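Side-chain contacts in putative MAR1 (Leishmania donovani, PDB 1X9G), which is of unknown function but belongs to the isochorismatase superfamily and has been named a putative MAR1 ribonuclease: residues 47-52 and 111-116; 62-67 and 79-84. One frame throughout, in Å; residues are numbered along the deposited sequence.

Both contacts lie within the isochorismatase domain, on the same parallel sheet, with centres about 9 Å apart. Strands 60-67 and 109-115, one in each contact, sit on the two sides of strand 21-26. Along the chain the segments run 47-52, 62-67, 79-84 and 111-116, so interaction 2 is nested inside the loop that interaction 1 closes. Helix 39-55, which leads into strand 60-67, ties them together: Asn47 and Arg51 on this helix probably hydrogen-bond to the backbone of Thr80, while Ala50 packs against Tyr62. Interaction 1 seats the helix on an inner strand of the sheet, and interaction 2 places a loop beside that same helix.

Interaction 1: residues 47-52 and 111-116; sequences NRLARL and VVFGIE
The ring of Phe113 meets Leu49 obliquely through its outer end: CZ lies 4.3 Å from CB of Leu49. With chi1 at 50°, CG of Phe113 stands between the backbone N and the carbonyl carbon, and the ring reaches out from strand 109-115 to the base of the leucine side chain. The branched end of Leu49 has a different partner: CD1 is 4.2 Å from CG1 of Val111, two residues earlier on the same strand. One leucine of helix 39-55 thus spans two residues that project from the same face of the sheet. The neighbouring strand 21-26 extends this surface, since Phe23 touches Leu49 and Val111 and Cys25 touches Phe113. Leu173 of helix 169-176 also packs on Leu49. This is helix-on-sheet packing in a three-layered alpha/beta/alpha fold, close to the centre of the chain. All three residues are buried, yet the two segments bury only 106 Å² between them and share no hydrogen bond. The contact is wholly apolar, and its cohesion probably comes from dispersion and the exclusion of water rather than from any directional bond.

Interaction 2: residues 62-67 and 79-84; sequences YIVTEH and ITLPKT
Pro82 lies over one face of the Tyr62 ring in a CH-pi contact, and Leu81 packs beside it against Val64: a buried, apolar contact between strand 60-67 and the loop that leads on to strand 86-90. CG of the proline is 4.1 Å from the ring centroid, in a direction 20° off the ring normal. It sits off-centre toward the rim, and its closest ring atom is CG of Tyr62, at 3.8 Å. CD of Pro82 is 3.9 Å from CD2 of Tyr62, and the two side chains cross at about a right angle.

With CG anti to the backbone N and beside the carbonyl carbon (chi1 -164°), the ring of Tyr62 is carried out toward the loop, where Pro82 meets it. Its hydroxyl is hydrogen-bonded to the carbonyl O of Ala46 in helix 39-55, so the ring is gripped at its polar end while the proline covers a face.

The two strands that flank the loop are parallel neighbours in the Rossmann-like sheet, and backbone hydrogen bonds join Tyr62 to His86 and Val64 to Ile88. No helix intervenes in this crossover; the loop itself covers part of the sheet, alongside helix 39-55, whose His53 and Glu54 touch Pro82.

Leu81 completes the contact with one methyl. Its CD1 comes to 3.4 Å from CG2 of Val64, closer than two methyl groups normally sit, so the exact placement of this leucine is somewhat doubtful; the side chains again cross at about a right angle. The Val64 branch used is the one anti to the carbonyl carbon. The same CD1 of Leu81 also lies 4.2 Å from CE2 of Tyr62, meeting that ring obliquely. No hydrogen bond links the two segments, although Thr84 OG1, near the end of the loop, is hydrogen-bonded to NE2 of His53.

Interaction 1: residues 47-52 and 111-116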
loop_
_atom_site.group_PDB
_atom_site.type_symbol
_atom_site.label_atom_id
_atom_site.label_comp_id
_atom_site.label_asym_id
_atom_site.label_seq_id
_atom_site.Cartn_x
_atom_site.Cartn_y
_atom_site.Cartn_z
ATOM N N ASN A 47 2.529 16.291 -23.933
ATOM C CA ASN A 47 3.576 17.103 -24.604
ATOM C C ASN A 47 4.979 16.664 -24.215
ATOM O O ASN A 47 5.758 16.376 -25.115
ATOM C CB ASN A 47 3.421 18.617 -24.380
ATOM C CG ASN A 47 2.168 19.194 -25.047
ATOM O OD1 ASN A 47 1.817 18.844 -26.187
ATOM N ND2 ASN A 47 1.491 20.098 -24.331
ATOM N N ARG A 48 5.282 16.564 -22.903
ATOM C CA ARG A 48 6.615 16.103 -22.422
ATOM C C ARG A 48 7.147 14.829 -23.076
ATOM O O ARG A 48 8.285 14.811 -23.546
ATOM C CB ARG A 48 6.687 15.958 -20.891
ATOM C CG ARG A 48 8.033 15.384 -20.378
ATOM C CD ARG A 48 8.164 15.411 -18.804
ATOM N NE ARG A 48 8.642 16.716 -18.319
ATOM C CZ ARG A 48 8.595 17.134 -17.053
ATOM N NH1 ARG A 48 8.111 16.345 -16.083
ATOM N NH2 ARG A 48 9.052 18.347 -16.738
ATOM N N LEU A 49 6.327 13.778 -23.094
ATOM C CA LEU A 49 6.684 12.498 -23.747
ATOM C C LEU A 49 6.700 12.609 -25.276
ATOM O O LEU A 49 7.244 11.724 -25.960
ATOM C CB LEU A 49 5.722 11.370 -23.306
ATOM C CG LEU A 49 5.900 10.703 -21.917
ATOM C CD1 LEU A 49 7.287 10.058 -21.749
ATOM C CD2 LEU A 49 5.727 11.693 -20.820
ATOM N N ALA A 50 6.066 13.665 -25.799
ATOM C CA ALA A 50 5.967 13.864 -27.247
ATOM C C ALA A 50 7.303 14.355 -27.690
ATOM O O ALA A 50 7.900 13.763 -28.584
ATOM C CB ALA A 50 4.855 14.868 -27.622
ATOM N N ARG A 51 7.792 15.392 -27.004
ATOM C CA ARG A 51 9.099 15.990 -27.284
ATOM C C ARG A 51 10.234 15.011 -27.019
ATOM O O ARG A 51 11.231 14.980 -27.767
ATOM C CB ARG A 51 9.305 17.274 -26.475
ATOM C CG ARG A 51 8.159 18.328 -26.599
ATOM C CD ARG A 51 8.049 18.948 -27.972
ATOM N NE ARG A 51 7.449 18.081 -28.985
ATOM C CZ ARG A 51 6.137 17.834 -29.082
ATOM N NH1 ARG A 51 5.292 18.332 -28.164
ATOM N NH2 ARG A 51 5.664 17.047 -30.070
ATOM N N LEU A 52 10.089 14.215 -25.962
ATOM C CA LEU A 52 11.039 13.156 -25.651
ATOM C C LEU A 52 11.202 12.135 -26.795
ATOM O O LEU A 52 12.322 11.713 -27.096
ATOM C CB LEU A 52 10.652 12.430 -24.339
ATOM C CG LEU A 52 11.594 11.270 -23.979
ATOM C CD1 LEU A 52 12.955 11.889 -23.814
ATOM C CD2 LEU A 52 11.202 10.432 -22.749
ATOM N N VAL A 111 4.676 3.057 -21.937
ATOM C CA VAL A 111 4.498 4.165 -21.036
ATOM C C VAL A 111 3.094 4.692 -21.332
ATOM O O VAL A 111 2.820 5.233 -22.428
ATOM C CB VAL A 111 5.542 5.258 -21.333
ATOM C CG1 VAL A 111 5.300 6.532 -20.512
ATOM C CG2 VAL A 111 6.971 4.737 -21.187
ATOM N N VAL A 112 2.192 4.539 -20.362
ATOM C CA VAL A 112 0.764 4.746 -20.573
ATOM C C VAL A 112 0.308 5.954 -19.796
ATOM O O VAL A 112 0.619 6.084 -18.633
ATOM C CB VAL A 112 -0.029 3.503 -20.184
ATOM C CG1 VAL A 112 -1.504 3.708 -20.434
ATOM C CG2 VAL A 112 0.415 2.342 -20.999
ATOM N N PHE A 113 -0.374 6.884 -20.447
ATOM C CA PHE A 113 -0.748 8.102 -19.762
ATOM C C PHE A 113 -2.060 8.589 -20.337
ATOM O O PHE A 113 -2.395 8.174 -21.401
ATOM C CB PHE A 113 0.373 9.141 -19.872
ATOM C CG PHE A 113 0.862 9.357 -21.250
ATOM C CD1 PHE A 113 0.405 10.454 -22.005
ATOM C CD2 PHE A 113 1.805 8.504 -21.813
ATOM C CE1 PHE A 113 0.847 10.659 -23.329
ATOM C CE2 PHE A 113 2.264 8.713 -23.125
ATOM C CZ PHE A 113 1.768 9.794 -23.881
ATOM N N GLY A 114 -2.790 9.434 -19.615
ATOM C CA GLY A 114 -4.124 9.886 -19.997
ATOM C C GLY A 114 -5.270 9.631 -19.006
ATOM O O GLY A 114 -5.060 9.535 -17.810
ATOM N N ILE A 115 -6.467 9.447 -19.556
ATOM C CA ILE A 115 -7.701 9.470 -18.861
ATOM C C ILE A 115 -8.569 8.320 -19.427
ATOM O O ILE A 115 -8.424 8.012 -20.573
ATOM C CB ILE A 115 -8.338 10.839 -19.042
ATOM C CG1 ILE A 115 -9.137 11.180 -17.788
ATOM C CG2 ILE A 115 -9.235 10.982 -20.367
ATOM C CD1 ILE A 115 -8.466 12.236 -16.948
ATOM N N GLU A 116 -9.397 7.612 -18.628
ATOM C CA GLU A 116 -9.513 7.741 -17.166
ATOM C C GLU A 116 -8.849 6.588 -16.449
ATOM O O GLU A 116 -8.985 5.431 -16.872
ATOM C CB GLU A 116 -10.983 7.777 -16.762
ATOM C CG GLU A 116 -11.818 8.819 -17.477
ATOM C CD GLU A 116 -12.976 9.359 -16.637
ATOM O OE1 GLU A 116 -14.032 9.627 -17.249
ATOM O OE2 GLU A 116 -12.854 9.519 -15.387
#

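Interaction 2: residues 62-67 and 79-84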
loop_
_atom_site.group_PDB
_atom_site.type_symbol
_atom_site.label_atom_id
_atom_site.label_comp_id
_atom_site.label_asym_id
_atom_site.label_seq_id
_atom_site.Cartn_x
_atom_site.Cartn_y
_atom_site.Cartn_z
ATOM N N TYR A 62 4.978 6.624 -30.883
ATOM C CA TYR A 62 4.025 7.446 -30.137
ATOM C C TYR A 62 2.610 7.208 -30.669
ATOM O O TYR A 62 2.371 7.257 -31.880
ATOM C CB TYR A 62 4.430 8.906 -30.247
ATOM C CG TYR A 62 3.796 9.820 -29.242
ATOM C CD1 TYR A 62 4.533 10.297 -28.146
ATOM C CD2 TYR A 62 2.448 10.230 -29.377
ATOM C CE1 TYR A 62 3.963 11.142 -27.213
ATOM C CE2 TYR A 62 1.865 11.088 -28.451
ATOM C CZ TYR A 62 2.633 11.537 -27.376
ATOM O OH TYR A 62 2.076 12.391 -26.469
ATOM N N ILE A 63 1.667 6.947 -29.771
ATOM C CA ILE A 63 0.358 6.429 -30.156
ATOM C C ILE A 63 -0.768 7.211 -29.443
ATOM O O ILE A 63 -0.721 7.433 -28.239
ATOM C CB ILE A 63 0.284 4.878 -29.916
ATOM C CG1 ILE A 63 1.435 4.161 -30.636
ATOM C CG2 ILE A 63 -1.090 4.273 -30.291
ATOM C CD1 ILE A 63 1.532 2.673 -30.305
ATOM N N VAL A 64 -1.760 7.653 -30.198
ATOM C CA VAL A 64 -2.861 8.439 -29.678
ATOM C C VAL A 64 -4.067 7.597 -30.004
ATOM O O VAL A 64 -4.251 7.200 -31.151
ATOM C CB VAL A 64 -2.986 9.784 -30.441
ATOM C CG1 VAL A 64 -4.184 10.588 -29.995
ATOM C CG2 VAL A 64 -1.681 10.610 -30.323
ATOM N N THR A 65 -4.871 7.281 -28.995
ATOM C CA THR A 65 -6.195 6.712 -29.262
ATOM C C THR A 65 -7.225 7.801 -28.974
ATOM O O THR A 65 -7.074 8.571 -28.004
ATOM C CB THR A 65 -6.509 5.480 -28.383
ATOM O OG1 THR A 65 -6.614 5.913 -27.036
ATOM C CG2 THR A 65 -5.429 4.456 -28.454
ATOM N N GLU A 66 -8.254 7.886 -29.827
ATOM C CA GLU A 66 -9.428 8.690 -29.522
ATOM C C GLU A 66 -10.577 7.720 -29.447
ATOM O O GLU A 66 -10.758 6.886 -30.338
ATOM C CB GLU A 66 -9.766 9.725 -30.592
ATOM C CG GLU A 66 -8.638 10.290 -31.433
ATOM C CD GLU A 66 -9.061 11.545 -32.171
ATOM O OE1 GLU A 66 -9.855 11.448 -33.139
ATOM O OE2 GLU A 66 -8.613 12.637 -31.769
ATOM N N HIS A 67 -11.366 7.872 -28.393
ATOM C CA HIS A 67 -12.486 7.011 -28.090
ATOM C C HIS A 67 -13.765 7.687 -28.537
ATOM O O HIS A 67 -13.999 8.840 -28.190
ATOM C CB HIS A 67 -12.557 6.822 -26.576
ATOM C CG HIS A 67 -13.587 5.842 -26.149
ATOM N ND1 HIS A 67 -13.342 4.486 -26.105
ATOM C CD2 HIS A 67 -14.874 6.015 -25.768
ATOM C CE1 HIS A 67 -14.429 3.865 -25.688
ATOM N NE2 HIS A 67 -15.377 4.768 -25.489
ATOM N N ILE A 79 -2.393 19.577 -27.277
ATOM C CA ILE A 79 -1.360 18.564 -27.533
ATOM C C ILE A 79 -0.829 18.609 -28.995
ATOM O O ILE A 79 -1.536 18.236 -29.960
ATOM C CB ILE A 79 -1.781 17.114 -27.162
ATOM C CG1 ILE A 79 -2.117 17.009 -25.674
ATOM C CG2 ILE A 79 -0.649 16.119 -27.485
ATOM C CD1 ILE A 79 -3.176 15.951 -25.338
ATOM N N THR A 80 0.427 19.040 -29.126
ATOM C CA THR A 80 1.121 19.009 -30.393
ATOM C C THR A 80 1.835 17.688 -30.642
ATOM O O THR A 80 3.005 17.512 -30.326
ATOM C CB THR A 80 2.024 20.241 -30.635
ATOM O OG1 THR A 80 2.260 20.931 -29.404
ATOM C CG2 THR A 80 1.309 21.210 -31.643
ATOM N N LEU A 81 1.066 16.770 -31.218
ATOM C CA LEU A 81 1.509 15.468 -31.696
ATOM C C LEU A 81 2.790 15.493 -32.524
ATOM O O LEU A 81 3.013 16.435 -33.300
ATOM C CB LEU A 81 0.400 14.857 -32.573
ATOM C CG LEU A 81 -0.913 14.366 -31.957
ATOM C CD1 LEU A 81 -0.638 13.819 -30.531
ATOM C CD2 LEU A 81 -2.007 15.444 -31.976
ATOM N N PRO A 82 3.618 14.441 -32.398
ATOM C CA PRO A 82 4.756 14.272 -33.299
ATOM C C PRO A 82 4.257 13.880 -34.698
ATOM O O PRO A 82 3.177 13.291 -34.813
ATOM C CB PRO A 82 5.541 13.112 -32.669
ATOM C CG PRO A 82 4.915 12.832 -31.357
ATOM C CD PRO A 82 3.526 13.350 -31.416
ATOM N N LYS A 83 5.019 14.193 -35.750
ATOM C CA LYS A 83 4.596 13.822 -37.111
ATOM C C LYS A 83 4.518 12.307 -37.261
ATOM O O LYS A 83 3.706 11.793 -38.035
ATOM C CB LYS A 83 5.527 14.408 -38.191
ATOM C CG LYS A 83 5.837 15.877 -38.028
ATOM C CD LYS A 83 4.566 16.715 -37.988
ATOM C CE LYS A 83 4.895 18.186 -37.796
ATOM N NZ LYS A 83 4.004 19.028 -38.651
ATOM N N THR A 84 5.356 11.600 -36.507
ATOM C CA THR A 84 5.380 10.147 -36.547
ATOM C C THR A 84 4.192 9.447 -35.845
ATOM O O THR A 84 4.080 8.224 -35.930
ATOM C CB THR A 84 6.719 9.605 -35.994
ATOM O OG1 THR A 84 7.115 10.388 -34.867
ATOM C CG2 THR A 84 7.821 9.687 -37.064
#